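Local coordinates for phosphodiesterase (Candida albicans, PDB 6CPU), which belongs to the cyclic nucleotide phosphodiesterase family and carries a zinc ion in a largely helical chain of the HD-type superfamily, at residues A[200-204]-A[205-209]; A[390-393]-A[394-398]. All coordinates share one frame; numbering follows the deposited sequence.

Contact 1 of 2, residues A[200-204]-A[205-209]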
loop_
_atom_site.group_PDB
_atom_site.type_symbol
_atom_site.label_atom_id
_atom_site.label_comp_id
_atom_site.label_asym_id
_atom_site.label_seq_id
_atom_site.Cartn_x
_atom_site.Cartn_y
_atom_site.Cartn_z
ATOM N N LEU A 200 -8.573 4.844 15.123
ATOM C CA LEU A 200 -9.568 4.503 14.109
ATOM C C LEU A 200 -10.880 5.185 14.449
ATOM O O LEU A 200 -11.223 5.319 15.621
ATOM C CB LEU A 200 -9.777 2.987 14.042
ATOM C CG LEU A 200 -8.531 2.135 13.806
ATOM C CD1 LEU A 200 -8.916 0.665 13.798
ATOM C CD2 LEU A 200 -7.811 2.513 12.518
ATOM N N GLN A 201 -11.632 5.598 13.431
ATOM C CA GLN A 201 -12.886 6.311 13.667
ATOM C C GLN A 201 -13.995 5.439 14.254
ATOM O O GLN A 201 -14.740 5.884 15.125
ATOM C CB GLN A 201 -13.381 6.980 12.396
ATOM C CG GLN A 201 -14.350 8.119 12.677
ATOM C CD GLN A 201 -14.775 8.848 11.420
ATOM O OE1 GLN A 201 -14.867 8.258 10.341
ATOM N NE2 GLN A 201 -15.039 10.140 11.552
ATOM N N ASP A 202 -14.120 4.210 13.764
ATOM C CA ASP A 202 -15.164 3.293 14.234
ATOM C C ASP A 202 -14.582 1.906 14.517
ATOM O O ASP A 202 -14.449 1.080 13.617
ATOM C CB ASP A 202 -16.270 3.211 13.185
ATOM C CG ASP A 202 -17.471 2.392 13.636
ATOM O OD1 ASP A 202 -17.528 1.928 14.800
ATOM O OD2 ASP A 202 -18.368 2.213 12.790
ATOM N N ALA A 203 -14.259 1.665 15.784
ATOM C CA ALA A 203 -13.821 0.358 16.253
ATOM C C ALA A 203 -14.907 -0.317 17.108
ATOM O O ALA A 203 -14.601 -1.156 17.955
ATOM C CB ALA A 203 -12.520 0.507 17.044
ATOM N N SER A 204 -16.173 0.032 16.867
ATOM C CA SER A 204 -17.294 -0.581 17.583
ATOM C C SER A 204 -17.359 -2.070 17.278
ATOM O O SER A 204 -16.893 -2.522 16.223
ATOM C CB SER A 204 -18.612 0.086 17.188
ATOM O OG SER A 204 -18.965 -0.246 15.855
ATOM N N THR A 205 -17.948 -2.835 18.192
ATOM C CA THR A 205 -18.051 -4.274 18.021
ATOM C C THR A 205 -18.743 -4.619 16.709
ATOM O O THR A 205 -18.305 -5.510 15.991
ATOM C CB THR A 205 -18.820 -4.930 19.188
ATOM O OG1 THR A 205 -18.162 -4.611 20.414
ATOM C CG2 THR A 205 -18.863 -6.440 19.021
ATOM N N THR A 206 -19.811 -3.901 16.390
ATOM C CA THR A 206 -20.526 -4.147 15.138
ATOM C C THR A 206 -19.643 -3.915 13.919
ATOM O O THR A 206 -19.622 -4.756 13.015
ATOM C CB THR A 206 -21.798 -3.314 15.036
ATOM O OG1 THR A 206 -22.689 -3.731 16.075
ATOM C CG2 THR A 206 -22.479 -3.531 13.685
ATOM N N ARG A 207 -18.907 -2.808 13.897
ATOM C CA ARG A 207 -18.020 -2.531 12.750
ATOM C C ARG A 207 -16.925 -3.573 12.602
ATOM O O ARG A 207 -16.690 -4.063 11.504
ATOM C CB ARG A 207 -17.392 -1.127 12.820
ATOM C CG ARG A 207 -16.751 -0.662 11.503
ATOM C CD ARG A 207 -17.721 -0.781 10.336
ATOM N NE ARG A 207 -17.165 -0.365 9.050
ATOM C CZ ARG A 207 -17.646 -0.748 7.867
ATOM N NH1 ARG A 207 -18.699 -1.563 7.789
ATOM N NH2 ARG A 207 -17.076 -0.321 6.745
ATOM N N LEU A 208 -16.237 -3.904 13.697
ATOM C CA LEU A 208 -15.160 -4.894 13.628
ATOM C C LEU A 208 -15.672 -6.252 13.141
ATOM O O LEU A 208 -14.990 -6.945 12.367
ATOM C CB LEU A 208 -14.443 -5.031 14.981
ATOM C CG LEU A 208 -13.826 -3.745 15.540
ATOM C CD1 LEU A 208 -13.032 -4.057 16.800
ATOM C CD2 LEU A 208 -12.970 -3.000 14.522
ATOM N N SER A 209 -16.876 -6.627 13.577
ATOM C CA SER A 209 -17.506 -7.855 13.096
ATOM C C SER A 209 -17.820 -7.763 11.600
ATOM O O SER A 209 -17.559 -8.697 10.866
ATOM C CB SER A 209 -18.770 -8.186 13.893
ATOM O OG SER A 209 -19.354 -9.380 13.381
#

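Contact 2 of 2, residues A[390-393]-A[394-398]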
loop_
_atom_site.group_PDB
_atom_site.type_symbol
_atom_site.label_atom_id
_atom_site.label_comp_id
_atom_site.label_asym_id
_atom_site.label_seq_id
_atom_site.Cartn_x
_atom_site.Cartn_y
_atom_site.Cartn_z
ATOM N N VAL A 390 10.300 -0.087 6.244
ATOM C CA VAL A 390 9.226 -0.630 7.065
ATOM C C VAL A 390 9.674 -1.833 7.913
ATOM O O VAL A 390 9.698 -1.738 9.140
ATOM C CB VAL A 390 7.983 -0.984 6.217
ATOM C CG1 VAL A 390 6.904 -1.598 7.092
ATOM C CG2 VAL A 390 7.456 0.257 5.527
ATOM N N LEU A 391 10.040 -2.939 7.277
ATOM C CA LEU A 391 10.264 -4.191 8.020
ATOM C C LEU A 391 11.539 -4.173 8.863
ATOM O O LEU A 391 11.543 -4.727 9.963
ATOM C CB LEU A 391 10.244 -5.409 7.087
ATOM C CG LEU A 391 8.933 -5.694 6.336
ATOM C CD1 LEU A 391 9.117 -6.845 5.368
ATOM C CD2 LEU A 391 7.788 -5.993 7.307
ATOM N N ARG A 392 12.607 -3.534 8.374
ATOM C CA ARG A 392 13.872 -3.471 9.136
ATOM C C ARG A 392 13.680 -2.800 10.496
ATOM O O ARG A 392 14.336 -3.166 11.474
ATOM C CB ARG A 392 14.962 -2.737 8.335
ATOM C CG ARG A 392 16.322 -2.623 9.031
ATOM C CD ARG A 392 16.952 -3.994 9.239
ATOM N NE ARG A 392 18.147 -3.937 10.083
ATOM C CZ ARG A 392 18.170 -3.978 11.417
ATOM N NH1 ARG A 392 17.055 -4.034 12.147
ATOM N NH2 ARG A 392 19.350 -3.937 12.036
ATOM N N ILE A 393 12.791 -1.803 10.539
ATOM C CA ILE A 393 12.460 -1.078 11.770
ATOM C C ILE A 393 11.322 -1.746 12.550
ATOM O O ILE A 393 11.432 -1.946 13.758
ATOM C CB ILE A 393 12.096 0.398 11.452
ATOM C CG1 ILE A 393 13.243 1.090 10.704
ATOM C CG2 ILE A 393 11.691 1.163 12.712
ATOM C CD1 ILE A 393 14.615 0.958 11.335
ATOM N N CYS A 394 10.233 -2.099 11.872
ATOM C CA CYS A 394 9.030 -2.603 12.532
ATOM C C CYS A 394 9.021 -4.096 12.860
ATOM O O CYS A 394 8.365 -4.497 13.816
ATOM C CB CYS A 394 7.802 -2.319 11.682
ATOM S SG CYS A 394 7.510 -0.561 11.494
ATOM N N TRP A 395 9.724 -4.903 12.076
ATOM C CA TRP A 395 9.627 -6.363 12.176
ATOM C C TRP A 395 10.943 -7.044 11.746
ATOM O O TRP A 395 10.935 -7.965 10.924
ATOM C CB TRP A 395 8.447 -6.845 11.314
ATOM C CG TRP A 395 7.767 -8.095 11.779
ATOM C CD1 TRP A 395 8.214 -8.988 12.725
ATOM C CD2 TRP A 395 6.527 -8.615 11.299
ATOM N NE1 TRP A 395 7.321 -10.022 12.855
ATOM C CE2 TRP A 395 6.277 -9.819 11.991
ATOM C CE3 TRP A 395 5.601 -8.183 10.343
ATOM C CZ2 TRP A 395 5.135 -10.600 11.750
ATOM C CZ3 TRP A 395 4.466 -8.956 10.113
ATOM C CH2 TRP A 395 4.245 -10.147 10.810
ATOM N N PRO A 396 12.083 -6.592 12.305
ATOM C CA PRO A 396 13.379 -7.116 11.861
ATOM C C PRO A 396 13.536 -8.631 12.022
ATOM O O PRO A 396 14.196 -9.274 11.196
ATOM C CB PRO A 396 14.392 -6.369 12.741
ATOM C CG PRO A 396 13.617 -5.857 13.893
ATOM C CD PRO A 396 12.236 -5.593 13.374
ATOM N N ASP A 397 12.911 -9.200 13.049
ATOM C CA ASP A 397 13.007 -10.640 13.260
ATOM C C ASP A 397 12.231 -11.462 12.218
ATOM O O ASP A 397 12.540 -12.634 12.022
ATOM C CB ASP A 397 12.604 -11.012 14.692
ATOM C CG ASP A 397 13.601 -10.504 15.742
ATOM O OD1 ASP A 397 14.683 -9.980 15.387
ATOM O OD2 ASP A 397 13.304 -10.644 16.944
ATOM N N LEU A 398 11.257 -10.876 11.516
ATOM C CA LEU A 398 10.652 -11.583 10.385
ATOM C C LEU A 398 11.650 -11.720 9.224
ATOM O O LEU A 398 11.672 -12.749 8.549
ATOM C CB LEU A 398 9.346 -10.912 9.903
ATOM C CG LEU A 398 8.678 -11.502 8.643
ATOM C CD1 LEU A 398 8.069 -12.871 8.916
ATOM C CD2 LEU A 398 7.614 -10.579 8.068
#

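Contact 1 of 2, residues A[200-204]-A[205-209]
Ser204 and Arg207 meet at the start of helix 205-216, where Ser204 is the N-cap residue. Arg207 N donates to Ser204 OG over 3.2 Å, a capping bond that occupies a backbone N-H of the first turn. With chi1 at 70°, OG sits between the backbone N and the carbonyl carbon of its own residue, which turns it toward the helix end. The carbonyl of Ser204 also serves the helix: Leu208 N donates to Ser204 O at 3.0 Å, the first i to i+4 link of the helix.

A second polar group lies just upstream. Asp202 OD1 accepts from Ser204 N at 3.1 Å, which makes an Asx turn, and also from Ser204 OG at 2.8 Å. The hydroxyl meets OD1 on its syn side, fairly near the carboxylate plane, and the amide comes in on the anti side, tilted 30° out of it, so two bonds grip one carboxylate oxygen and fix the cap hydroxyl in turn. OG thus donates to Asp202 while accepting from Arg207.

Van der Waals contacts complete the interface. Arg207 lays its CB and CG against the Asp202 carboxylate, CB coming within 3.5 Å of OD2, and the two side chains cross at about a right angle. The guanidinium travels on past the acid, leaving NE 4.7 Å from Asp202 OD2; its NH2 forms a salt bridge with Asp229 instead. Leu208 brings its two methyls to Ala203, CD1 lying 3.5 Å from Ala203 O and CD2 making an apolar contact of 4.3 Å with Ala203 CB.

The loop after helix 177-193 leads into this surface cap, which opens helix 205-216, and helix 227-242 meets it through Tyr232, on Leu208, and Asp229, the partner of Arg207.

Contact 2 of 2, residues A[390-393]-A[394-398]
Arg392 and Pro396, four residues apart, touch across a break between two helices: helix 377-394 ends, Trp395 departs from helical backbone angles, and helix 396-400 starts at once with Trp395 as its N-cap residue. Before the break, Cys394 N donates a hydrogen bond to Val390 O at 2.8 Å and Trp395 N donates one to Leu391 O at 2.8 Å, the latter less straight, at 149°. The proline nitrogen has no hydrogen with which to continue the series.

Arg392 can be traced outward from CB, which points away from the following residues. CG stands anti to the backbone N (chi1 -180°), and the chain bends at chi2, which carries CD and NE round to bring the guanidinium back to the proline. There NH1 lies 3.6 Å from Pro396 CB, the two side chains crossing at about a right angle, while NH2 makes a long, weak ion pair with Glu177 of helix 177-193.

Leu391 and Trp395 lie side by side and point the same way, CD2 of the leucine 4.1 Å from CB of the tryptophan; the indole continues to an edge-to-face meeting with Phe259. Pro396 CB also covers Arg392 O at 3.4 Å, a buried carbonyl oxygen with no polar partner in the model.

Overall arrangement
The two contacts treat helix ends in different ways: contact 1 begins a helix with a side-chain cap, whereas contact 2 passes from one helix into the next through a single non-helical residue. They follow in series along the chain and do not touch, their centres 28 Å apart and their nearest atoms about 16 Å apart. Helix 177-193 relates them, since it packs against contact 2 and leads into the loop that holds residues 200-204. Contact 1 is the more peripheral, 22 Å from the chain centre against 16 Å for contact 2. Neither includes a zinc ligand, but Leu391, Trp395 and Leu398 pack on Val344 of helix 336-348, which ends just before the zinc ligands His349 and Asp350.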